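Long-range contacts in dihydrodipicolinate synthase (Bacteroides thetaiotaomicron, PDB 4XKY), which probably catalyses an aldolase-type reaction of pyruvate through a Schiff base, as a dihydrodipicolinate synthase or related lyase: residues A96-P107 with L129-M138; I31-L42 with T66-L77. One frame throughout, in Å; residues are numbered along the deposited sequence.

Contact 1: residues A96-P107 with L129-M138; sequences ADHGADAVVSAP and LPLPLFLYNM
Leu131 lies against three parts of the 96-107 segment at once. Its CD2 packs on the carbonyl of Ala100 (CD2 to O 3.5 Å), its CG sits beside the methyl of Ala96 at the helix end (CG to CB 4.0 Å), and its CD1 meets CG1 of Val103, the two side chains crossing at about a right angle. The other methyl of Val103, CG2, occupies the slot between backbone N and carbonyl carbon and rests against CD1 of Leu133, 3.8 Å away. Both backbone groups of Val103 face the 133-137 strand: its N donates to Pro132 O at 3.0 Å, and its O receives Phe134 N at 2.8 Å. The same pattern continues with Ser105, whose N reaches Phe134 O and whose O accepts from Tyr136 N. The two strands run parallel, 19° apart over the short segments, and helix 115-125 connects them in a beta-alpha-beta crossover, the repeating element of the TIM barrel to which this family belongs. At the C-terminal end of the pair the ring of Tyr136, its CG also between backbone N and carbonyl carbon (chi1 84°), is turned against the end of the 102-105 strand. There CB of Ala106 stands above one face, 3.6 Å from the ring centroid and 14° off the normal, a CH-pi contact. CG1 of Val104 approaches obliquely, with CD2 of Tyr136 at 3.3 Å. Replacing Tyr136, the predicted proton donor/acceptor, with a phenylalanine would remove the hydroxyl and would probably leave Ser81 OG without this hydrogen-bond partner. Ser81 OG also bonds Ala106 N, so one serine links the hydroxyl to the backbone N of Ala106, while Lys164, the predicted Schiff-base lysine, touches Tyr136 from strand 160-165.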
loop_
_atom_site.group_PDB
_atom_site.type_symbol
_atom_site.label_atom_id
_atom_site.label_comp_id
_atom_site.label_asym_id
_atom_site.label_seq_id
_atom_site.Cartn_x
_atom_site.Cartn_y
_atom_site.Cartn_z
ATOM N N ALA A 96 4.816 -27.971 23.211
ATOM C CA ALA A 96 5.402 -29.322 23.316
ATOM C C ALA A 96 5.124 -29.989 24.651
ATOM O O ALA A 96 4.738 -31.153 24.680
ATOM C CB ALA A 96 6.905 -29.304 23.073
ATOM N N ASP A 97 5.349 -29.278 25.750
ATOM C CA ASP A 97 5.142 -29.858 27.089
ATOM C C ASP A 97 3.714 -30.326 27.324
ATOM O O ASP A 97 3.463 -31.254 28.084
ATOM C CB ASP A 97 5.497 -28.856 28.178
ATOM C CG ASP A 97 6.966 -28.506 28.200
ATOM O OD1 ASP A 97 7.802 -29.303 27.721
ATOM O OD2 ASP A 97 7.292 -27.417 28.701
ATOM N N HIS A 98 2.766 -29.667 26.677
ATOM C CA HIS A 98 1.370 -30.045 26.832
ATOM C C HIS A 98 0.834 -31.010 25.775
ATOM O O HIS A 98 -0.354 -31.322 25.759
ATOM C CB HIS A 98 0.559 -28.776 26.932
ATOM C CG HIS A 98 0.771 -28.092 28.233
ATOM N ND1 HIS A 98 0.013 -28.380 29.344
ATOM C CD2 HIS A 98 1.725 -27.229 28.646
ATOM C CE1 HIS A 98 0.442 -27.663 30.366
ATOM N NE2 HIS A 98 1.483 -26.960 29.970
ATOM N N GLY A 99 1.716 -31.493 24.910
ATOM C CA GLY A 99 1.362 -32.545 23.978
ATOM C C GLY A 99 0.817 -32.087 22.637
ATOM O O GLY A 99 0.199 -32.882 21.946
ATOM N N ALA A 100 1.044 -30.833 22.243
ATOM C CA ALA A 100 0.650 -30.401 20.897
ATOM C C ALA A 100 1.528 -31.145 19.913
ATOM O O ALA A 100 2.575 -31.650 20.290
ATOM C CB ALA A 100 0.817 -28.898 20.715
ATOM N N ASP A 101 1.118 -31.170 18.651
ATOM C CA ASP A 101 1.819 -31.913 17.608
ATOM C C ASP A 101 2.632 -31.082 16.637
ATOM O O ASP A 101 3.561 -31.583 16.001
ATOM C CB ASP A 101 0.791 -32.724 16.835
ATOM C CG ASP A 101 -0.006 -33.639 17.746
ATOM O OD1 ASP A 101 -1.016 -33.186 18.360
ATOM O OD2 ASP A 101 0.408 -34.799 17.860
ATOM N N ALA A 102 2.291 -29.814 16.498
ATOM C CA ALA A 102 3.014 -28.987 15.578
ATOM C C ALA A 102 2.810 -27.535 15.920
ATOM O O ALA A 102 1.874 -27.193 16.629
ATOM C CB ALA A 102 2.567 -29.275 14.149
ATOM N N VAL A 103 3.698 -26.694 15.387
ATOM C CA VAL A 103 3.602 -25.269 15.543
ATOM C C VAL A 103 3.486 -24.635 14.159
ATOM O O VAL A 103 3.879 -25.234 13.146
ATOM C CB VAL A 103 4.781 -24.704 16.351
ATOM C CG1 VAL A 103 4.707 -25.218 17.784
ATOM C CG2 VAL A 103 6.137 -25.044 15.708
ATOM N N VAL A 104 2.911 -23.439 14.136
ATOM C CA VAL A 104 2.621 -22.710 12.904
ATOM C C VAL A 104 3.249 -21.333 13.082
ATOM O O VAL A 104 3.064 -20.699 14.116
ATOM C CB VAL A 104 1.105 -22.575 12.699
ATOM C CG1 VAL A 104 0.783 -21.918 11.367
ATOM C CG2 VAL A 104 0.450 -23.942 12.777
ATOM N N SER A 105 4.002 -20.873 12.097
ATOM C CA SER A 105 4.779 -19.661 12.282
ATOM C C SER A 105 4.845 -18.788 11.044
ATOM O O SER A 105 5.159 -19.273 9.953
ATOM C CB SER A 105 6.203 -20.047 12.654
ATOM O OG SER A 105 7.093 -18.996 12.356
ATOM N N ALA A 106 4.592 -17.501 11.234
ATOM C CA ALA A 106 4.864 -16.478 10.227
ATOM C C ALA A 106 5.967 -15.593 10.761
ATOM O O ALA A 106 6.031 -15.340 11.960
ATOM C CB ALA A 106 3.628 -15.631 9.971
ATOM N N PRO A 107 6.827 -15.087 9.879
ATOM C CA PRO A 107 7.808 -14.135 10.383
ATOM C C PRO A 107 7.113 -12.832 10.765
ATOM O O PRO A 107 6.060 -12.503 10.212
ATOM C CB PRO A 107 8.753 -13.942 9.199
ATOM C CG PRO A 107 7.896 -14.209 7.992
ATOM C CD PRO A 107 6.798 -15.148 8.407
ATOM N N LEU A 129 13.138 -25.022 17.989
ATOM C CA LEU A 129 11.741 -25.488 18.133
ATOM C C LEU A 129 11.702 -26.979 18.454
ATOM O O LEU A 129 12.445 -27.734 17.869
ATOM C CB LEU A 129 10.982 -25.289 16.833
ATOM C CG LEU A 129 10.921 -23.882 16.273
ATOM C CD1 LEU A 129 10.108 -23.889 15.002
ATOM C CD2 LEU A 129 10.329 -22.944 17.292
ATOM N N PRO A 130 10.819 -27.411 19.359
ATOM C CA PRO A 130 10.741 -28.826 19.718
ATOM C C PRO A 130 9.639 -29.613 18.986
ATOM O O PRO A 130 9.383 -30.757 19.333
ATOM C CB PRO A 130 10.435 -28.756 21.207
ATOM C CG PRO A 130 9.521 -27.577 21.295
ATOM C CD PRO A 130 10.062 -26.576 20.304
ATOM N N LEU A 131 8.992 -29.005 17.991
ATOM C CA LEU A 131 7.935 -29.656 17.217
ATOM C C LEU A 131 8.071 -29.325 15.733
ATOM O O LEU A 131 8.687 -28.311 15.378
ATOM C CB LEU A 131 6.559 -29.191 17.719
ATOM C CG LEU A 131 6.134 -29.595 19.139
ATOM C CD1 LEU A 131 4.885 -28.846 19.563
ATOM C CD2 LEU A 131 5.933 -31.099 19.316
ATOM N N PRO A 132 7.475 -30.158 14.853
ATOM C CA PRO A 132 7.466 -29.828 13.426
ATOM C C PRO A 132 6.783 -28.491 13.171
ATOM O O PRO A 132 5.975 -28.041 13.991
ATOM C CB PRO A 132 6.649 -30.957 12.792
ATOM C CG PRO A 132 6.639 -32.069 13.780
ATOM C CD PRO A 132 6.840 -31.462 15.132
ATOM N N LEU A 133 7.097 -27.868 12.045
ATOM C CA LEU A 133 6.648 -26.525 11.782
ATOM C C LEU A 133 5.845 -26.433 10.509
ATOM O O LEU A 133 6.210 -27.040 9.521
ATOM C CB LEU A 133 7.871 -25.622 11.646
ATOM C CG LEU A 133 7.598 -24.176 11.223
ATOM C CD1 LEU A 133 6.888 -23.472 12.346
ATOM C CD2 LEU A 133 8.862 -23.411 10.911
ATOM N N PHE A 134 4.774 -25.643 10.532
ATOM C CA PHE A 134 4.079 -25.179 9.318
ATOM C C PHE A 134 4.454 -23.713 9.128
ATOM O O PHE A 134 4.419 -22.921 10.078
ATOM C CB PHE A 134 2.541 -25.281 9.445
ATOM C CG PHE A 134 2.014 -26.691 9.393
ATOM C CD1 PHE A 134 1.486 -27.216 8.214
ATOM C CD2 PHE A 134 2.070 -27.499 10.519
ATOM C CE1 PHE A 134 1.010 -28.517 8.174
ATOM C CE2 PHE A 134 1.616 -28.800 10.481
ATOM C CZ PHE A 134 1.091 -29.313 9.303
ATOM N N LEU A 135 4.836 -23.372 7.903
ATOM C CA LEU A 135 5.090 -21.995 7.514
ATOM C C LEU A 135 3.782 -21.342 7.175
ATOM O O LEU A 135 2.886 -21.984 6.605
ATOM C CB LEU A 135 5.958 -21.952 6.266
ATOM C CG LEU A 135 7.311 -22.619 6.391
ATOM C CD1 LEU A 135 7.908 -22.701 5.008
ATOM C CD2 LEU A 135 8.185 -21.816 7.333
ATOM N N TYR A 136 3.633 -20.069 7.508
ATOM C CA TYR A 136 2.463 -19.388 6.977
ATOM C C TYR A 136 2.655 -17.963 6.528
ATOM O O TYR A 136 3.367 -17.155 7.121
ATOM C CB TYR A 136 1.211 -19.585 7.834
ATOM C CG TYR A 136 1.039 -18.682 9.003
ATOM C CD1 TYR A 136 0.208 -17.566 8.929
ATOM C CD2 TYR A 136 1.658 -18.967 10.206
ATOM C CE1 TYR A 136 0.029 -16.742 10.025
ATOM C CE2 TYR A 136 1.476 -18.165 11.312
ATOM C CZ TYR A 136 0.667 -17.051 11.222
ATOM O OH TYR A 136 0.515 -16.256 12.331
ATOM N N ASN A 137 1.979 -17.699 5.429
ATOM C CA ASN A 137 2.084 -16.473 4.711
ATOM C C ASN A 137 1.100 -15.482 5.338
ATOM O O ASN A 137 -0.118 -15.635 5.182
ATOM C CB ASN A 137 1.719 -16.783 3.263
ATOM C CG ASN A 137 2.460 -15.926 2.264
ATOM O OD1 ASN A 137 3.618 -15.530 2.453
ATOM N ND2 ASN A 137 1.782 -15.650 1.160
ATOM N N MET A 138 1.630 -14.498 6.066
ATOM C CA MET A 138 0.804 -13.551 6.830
ATOM C C MET A 138 -0.075 -12.750 5.876
ATOM O O MET A 138 0.425 -12.196 4.897
ATOM C CB MET A 138 1.683 -12.590 7.646
ATOM C CG MET A 138 1.104 -12.165 8.991
ATOM S SD MET A 138 2.369 -11.534 10.123
ATOM C CE MET A 138 1.461 -10.238 10.960
#

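Contact 2: residues I31-L42 with T66-L77; sequences IEHLIAGGVHAL and TCRIAKGRLPVL
The guanidinium of Arg73 has CD1 of Ile35 over the centre of one face, 3.4 Å from CZ, while its edges are taken up by the carboxylate of Glu32 and the carbonyls of Ile69 and Ala70. Glu32 is gripped end-on by a two-bond salt bridge. NH1 of Arg73 reaches the syn lone pair of Glu32 OE1 at 2.9 Å; NH2 meets OE2 of Glu32 at 2.8 Å, also on the syn side but well out of the carboxylate plane, consistent with the 33° between the two flat groups. A bend at chi3 of Arg73 (-77°) folds the head back toward its own segment, where NE bonds Ala70 O at 3.0 Å and NH2 adds a bond to Ile69 O. Lys71 NZ reaches that same Ile69 oxygen from the other face of its plane.

Next to this polar group the contact is apolar. Leu74 CD2 lies 3.8 Å from Ile35 CG1 and 3.9 Å from Leu42 CD2, with CG2 of Val39 also touching it, and CD1 of Leu42 goes on to CB of Ala70. Between helices 24-36 and 56-70, whose short segments are inclined at 52°, Ile31 packs on Thr66 and Ile69. Farther along the two segments the strands run parallel: Leu42 N donates to Pro75 O at 3.0 Å, and Leu77 N to Leu42 O at 2.8 Å. Two neighbouring helices of the outer layer and two neighbouring strands of the TIM barrel are thus joined together.

Four hydrogen bonds, all close to the guanidinium plane, to four oxygens should hold the group against rotation. Carbonyls at the C-terminal end of helix 56-70, together with Glu32, probably stabilise its positive charge, and Arg73, and less directly Lys71, would probably favour an ionised Glu32.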
loop_
_atom_site.group_PDB
_atom_site.type_symbol
_atom_site.label_atom_id
_atom_site.label_comp_id
_atom_site.label_asym_id
_atom_site.label_seq_id
_atom_site.Cartn_x
_atom_site.Cartn_y
_atom_site.Cartn_z
ATOM N N ILE A 31 -14.692 -27.826 21.221
ATOM C CA ILE A 31 -13.821 -28.912 20.802
ATOM C C ILE A 31 -14.555 -30.254 20.630
ATOM O O ILE A 31 -14.266 -30.983 19.684
ATOM C CB ILE A 31 -12.595 -29.055 21.727
ATOM C CG1 ILE A 31 -11.669 -27.846 21.553
ATOM C CG2 ILE A 31 -11.830 -30.351 21.424
ATOM C CD1 ILE A 31 -10.662 -27.702 22.671
ATOM N N GLU A 32 -15.486 -30.585 21.520
ATOM C CA GLU A 32 -16.303 -31.780 21.335
ATOM C C GLU A 32 -17.096 -31.650 20.033
ATOM O O GLU A 32 -17.180 -32.584 19.268
ATOM C CB GLU A 32 -17.256 -32.016 22.518
ATOM C CG GLU A 32 -16.584 -32.359 23.856
ATOM C CD GLU A 32 -15.658 -33.567 23.788
ATOM O OE1 GLU A 32 -15.897 -34.448 22.936
ATOM O OE2 GLU A 32 -14.677 -33.639 24.566
ATOM N N HIS A 33 -17.658 -30.475 19.778
ATOM C CA HIS A 33 -18.466 -30.222 18.571
ATOM C C HIS A 33 -17.622 -30.425 17.299
ATOM O O HIS A 33 -18.079 -31.008 16.322
ATOM C CB HIS A 33 -19.024 -28.799 18.695
ATOM C CG HIS A 33 -19.643 -28.227 17.461
ATOM N ND1 HIS A 33 -20.860 -28.646 16.965
ATOM C CD2 HIS A 33 -19.277 -27.165 16.703
ATOM C CE1 HIS A 33 -21.193 -27.905 15.926
ATOM N NE2 HIS A 33 -20.250 -26.996 15.745
ATOM N N LEU A 34 -16.366 -29.982 17.327
ATOM C CA LEU A 34 -15.499 -30.161 16.167
ATOM C C LEU A 34 -15.116 -31.618 15.962
ATOM O O LEU A 34 -15.144 -32.124 14.826
ATOM C CB LEU A 34 -14.256 -29.285 16.269
ATOM C CG LEU A 34 -14.553 -27.785 16.258
ATOM C CD1 LEU A 34 -13.288 -27.014 16.546
ATOM C CD2 LEU A 34 -15.123 -27.332 14.940
ATOM N N ILE A 35 -14.785 -32.304 17.054
ATOM C CA ILE A 35 -14.362 -33.699 16.955
ATOM C C ILE A 35 -15.489 -34.557 16.389
ATOM O O ILE A 35 -15.287 -35.290 15.423
ATOM C CB ILE A 35 -13.913 -34.250 18.309
ATOM C CG1 ILE A 35 -12.575 -33.618 18.677
ATOM C CG2 ILE A 35 -13.785 -35.773 18.258
ATOM C CD1 ILE A 35 -12.084 -33.909 20.074
ATOM N N ALA A 36 -16.679 -34.435 16.978
ATOM C CA ALA A 36 -17.852 -35.178 16.521
ATOM C C ALA A 36 -18.201 -34.798 15.093
ATOM O O ALA A 36 -18.820 -35.571 14.374
ATOM C CB ALA A 36 -19.050 -34.919 17.430
ATOM N N GLY A 37 -17.807 -33.600 14.686
ATOM C CA GLY A 37 -18.114 -33.128 13.345
ATOM C C GLY A 37 -17.182 -33.648 12.271
ATOM O O GLY A 37 -17.367 -33.327 11.093
ATOM N N GLY A 38 -16.163 -34.411 12.673
ATOM C CA GLY A 38 -15.278 -35.067 11.730
ATOM C C GLY A 38 -14.055 -34.280 11.288
ATOM O O GLY A 38 -13.404 -34.678 10.329
ATOM N N VAL A 39 -13.706 -33.182 11.960
ATOM C CA VAL A 39 -12.525 -32.427 11.523
ATOM C C VAL A 39 -11.243 -33.255 11.798
ATOM O O VAL A 39 -11.251 -34.209 12.578
ATOM C CB VAL A 39 -12.413 -31.004 12.140
ATOM C CG1 VAL A 39 -13.701 -30.202 11.940
ATOM C CG2 VAL A 39 -12.023 -31.053 13.608
ATOM N N HIS A 40 -10.145 -32.879 11.165
ATOM C CA HIS A 40 -8.911 -33.677 11.256
ATOM C C HIS A 40 -7.847 -33.104 12.151
ATOM O O HIS A 40 -6.913 -33.790 12.469
ATOM C CB HIS A 40 -8.345 -33.952 9.859
ATOM C CG HIS A 40 -9.367 -34.508 8.925
ATOM N ND1 HIS A 40 -9.340 -35.809 8.474
ATOM C CD2 HIS A 40 -10.494 -33.951 8.414
ATOM C CE1 HIS A 40 -10.391 -36.024 7.702
ATOM N NE2 HIS A 40 -11.105 -34.910 7.646
ATOM N N ALA A 41 -7.981 -31.857 12.569
ATOM C CA ALA A 41 -7.040 -31.280 13.506
ATOM C C ALA A 41 -7.635 -30.025 14.066
ATOM O O ALA A 41 -8.655 -29.560 13.584
ATOM C CB ALA A 41 -5.712 -30.981 12.822
ATOM N N LEU A 42 -7.001 -29.508 15.107
ATOM C CA LEU A 42 -7.361 -28.243 15.731
ATOM C C LEU A 42 -6.188 -27.289 15.638
ATOM O O LEU A 42 -5.054 -27.650 15.992
ATOM C CB LEU A 42 -7.656 -28.460 17.209
ATOM C CG LEU A 42 -8.616 -29.604 17.535
ATOM C CD1 LEU A 42 -8.763 -29.728 19.043
ATOM C CD2 LEU A 42 -9.979 -29.377 16.913
ATOM N N THR A 66 -6.669 -26.396 25.484
ATOM C CA THR A 66 -6.976 -27.094 24.227
ATOM C C THR A 66 -6.307 -28.509 24.205
ATOM O O THR A 66 -6.924 -29.505 23.830
ATOM C CB THR A 66 -6.594 -26.273 22.990
ATOM O OG1 THR A 66 -7.362 -25.065 22.946
ATOM C CG2 THR A 66 -6.897 -27.064 21.746
ATOM N N CYS A 67 -5.048 -28.592 24.613
ATOM C CA CYS A 67 -4.360 -29.887 24.634
ATOM C C CYS A 67 -4.994 -30.805 25.679
ATOM O O CYS A 67 -5.224 -31.964 25.389
ATOM C CB CYS A 67 -2.881 -29.740 24.908
ATOM S SG CYS A 67 -1.953 -28.820 23.675
ATOM N N ARG A 68 -5.320 -30.277 26.861
ATOM C CA ARG A 68 -5.973 -31.073 27.906
ATOM C C ARG A 68 -7.273 -31.673 27.395
ATOM O O ARG A 68 -7.516 -32.881 27.526
ATOM C CB ARG A 68 -6.278 -30.225 29.152
ATOM C CG ARG A 68 -7.078 -30.977 30.223
ATOM C CD ARG A 68 -7.428 -30.157 31.464
ATOM N NE ARG A 68 -8.190 -28.966 31.110
ATOM C CZ ARG A 68 -9.482 -28.944 30.793
ATOM N NH1 ARG A 68 -10.221 -30.047 30.789
ATOM N NH2 ARG A 68 -10.036 -27.791 30.472
ATOM N N ILE A 69 -8.103 -30.824 26.799
ATOM C CA ILE A 69 -9.452 -31.227 26.399
ATOM C C ILE A 69 -9.425 -32.186 25.216
ATOM O O ILE A 69 -10.193 -33.135 25.170
ATOM C CB ILE A 69 -10.345 -30.007 26.058
ATOM C CG1 ILE A 69 -10.518 -29.125 27.290
ATOM C CG2 ILE A 69 -11.711 -30.463 25.524
ATOM C CD1 ILE A 69 -11.030 -27.733 26.973
ATOM N N ALA A 70 -8.551 -31.943 24.254
ATOM C CA ALA A 70 -8.470 -32.818 23.092
ATOM C C ALA A 70 -8.026 -34.228 23.461
ATOM O O ALA A 70 -8.399 -35.165 22.770
ATOM C CB ALA A 70 -7.517 -32.257 22.067
ATOM N N LYS A 71 -7.209 -34.363 24.515
ATOM C CA LYS A 71 -6.825 -35.682 25.055
ATOM C C LYS A 71 -6.255 -36.574 23.967
ATOM O O LYS A 71 -6.675 -37.705 23.839
ATOM C CB LYS A 71 -8.062 -36.415 25.606
ATOM C CG LYS A 71 -8.349 -36.307 27.086
ATOM C CD LYS A 71 -9.597 -37.137 27.437
ATOM C CE LYS A 71 -10.937 -36.476 27.068
ATOM N NZ LYS A 71 -11.023 -34.978 27.216
ATOM N N GLY A 72 -5.369 -36.064 23.134
ATOM C CA GLY A 72 -4.748 -36.884 22.072
ATOM C C GLY A 72 -5.637 -37.394 20.939
ATOM O O GLY A 72 -5.133 -38.019 20.004
ATOM N N ARG A 73 -6.943 -37.121 20.980
ATOM C CA ARG A 73 -7.865 -37.612 19.938
ATOM C C ARG A 73 -7.632 -37.054 18.534
ATOM O O ARG A 73 -8.107 -37.632 17.557
ATOM C CB ARG A 73 -9.312 -37.318 20.328
ATOM C CG ARG A 73 -9.791 -38.091 21.544
ATOM C CD ARG A 73 -11.171 -37.618 21.973
ATOM N NE ARG A 73 -11.168 -36.336 22.688
ATOM C CZ ARG A 73 -12.271 -35.654 23.016
ATOM N NH1 ARG A 73 -13.480 -36.110 22.710
ATOM N NH2 ARG A 73 -12.182 -34.517 23.673
ATOM N N LEU A 74 -6.913 -35.933 18.451
ATOM C CA LEU A 74 -6.720 -35.184 17.215
ATOM C C LEU A 74 -5.420 -34.385 17.292
ATOM O O LEU A 74 -5.122 -33.864 18.330
ATOM C CB LEU A 74 -7.862 -34.168 17.111
ATOM C CG LEU A 74 -8.559 -33.958 15.784
ATOM C CD1 LEU A 74 -8.832 -35.312 15.165
ATOM C CD2 LEU A 74 -9.854 -33.202 15.998
ATOM N N PRO A 75 -4.666 -34.260 16.197
ATOM C CA PRO A 75 -3.509 -33.359 16.249
ATOM C C PRO A 75 -3.887 -31.908 16.631
ATOM O O PRO A 75 -4.888 -31.360 16.143
ATOM C CB PRO A 75 -2.950 -33.396 14.816
ATOM C CG PRO A 75 -3.556 -34.590 14.172
ATOM C CD PRO A 75 -4.837 -34.888 14.877
ATOM N N VAL A 76 -3.095 -31.334 17.524
ATOM C CA VAL A 76 -3.162 -29.925 17.845
ATOM C C VAL A 76 -1.986 -29.130 17.262
ATOM O O VAL A 76 -0.812 -29.411 17.518
ATOM C CB VAL A 76 -3.239 -29.735 19.358
ATOM C CG1 VAL A 76 -3.378 -28.269 19.685
ATOM C CG2 VAL A 76 -4.436 -30.511 19.915
ATOM N N LEU A 77 -2.336 -28.127 16.465
ATOM C CA LEU A 77 -1.389 -27.171 15.883
ATOM C C LEU A 77 -1.508 -25.848 16.610
ATOM O O LEU A 77 -2.606 -25.358 16.824
ATOM C CB LEU A 77 -1.709 -26.934 14.398
ATOM C CG LEU A 77 -1.182 -27.938 13.372
ATOM C CD1 LEU A 77 -1.667 -29.330 13.689
ATOM C CD2 LEU A 77 -1.587 -27.574 11.946
#

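Along the chain, contact 2 opens on the last turns of helix 24-36 and closes a loop through strand 42-44 and helix 56-70 when residues 66-77 come back beside 31-42. Strand 76-79 and helix 85-97 then carry the chain to contact 1, where 129-138 returns beside 96-107 after helix 115-125. The two loops stand in series, neither nested nor crossed, with centres about 17 Å apart. Contact 2 pairs strands 42-44 and 76-79, contact 1 pairs 102-105 and 133-137, and bonds between them complete a run of four consecutive barrel strands: Asp101 N lies 2.8 Å from Val76 O, a probable hydrogen bond, and Asp101 OD1 accepts from Val76 N.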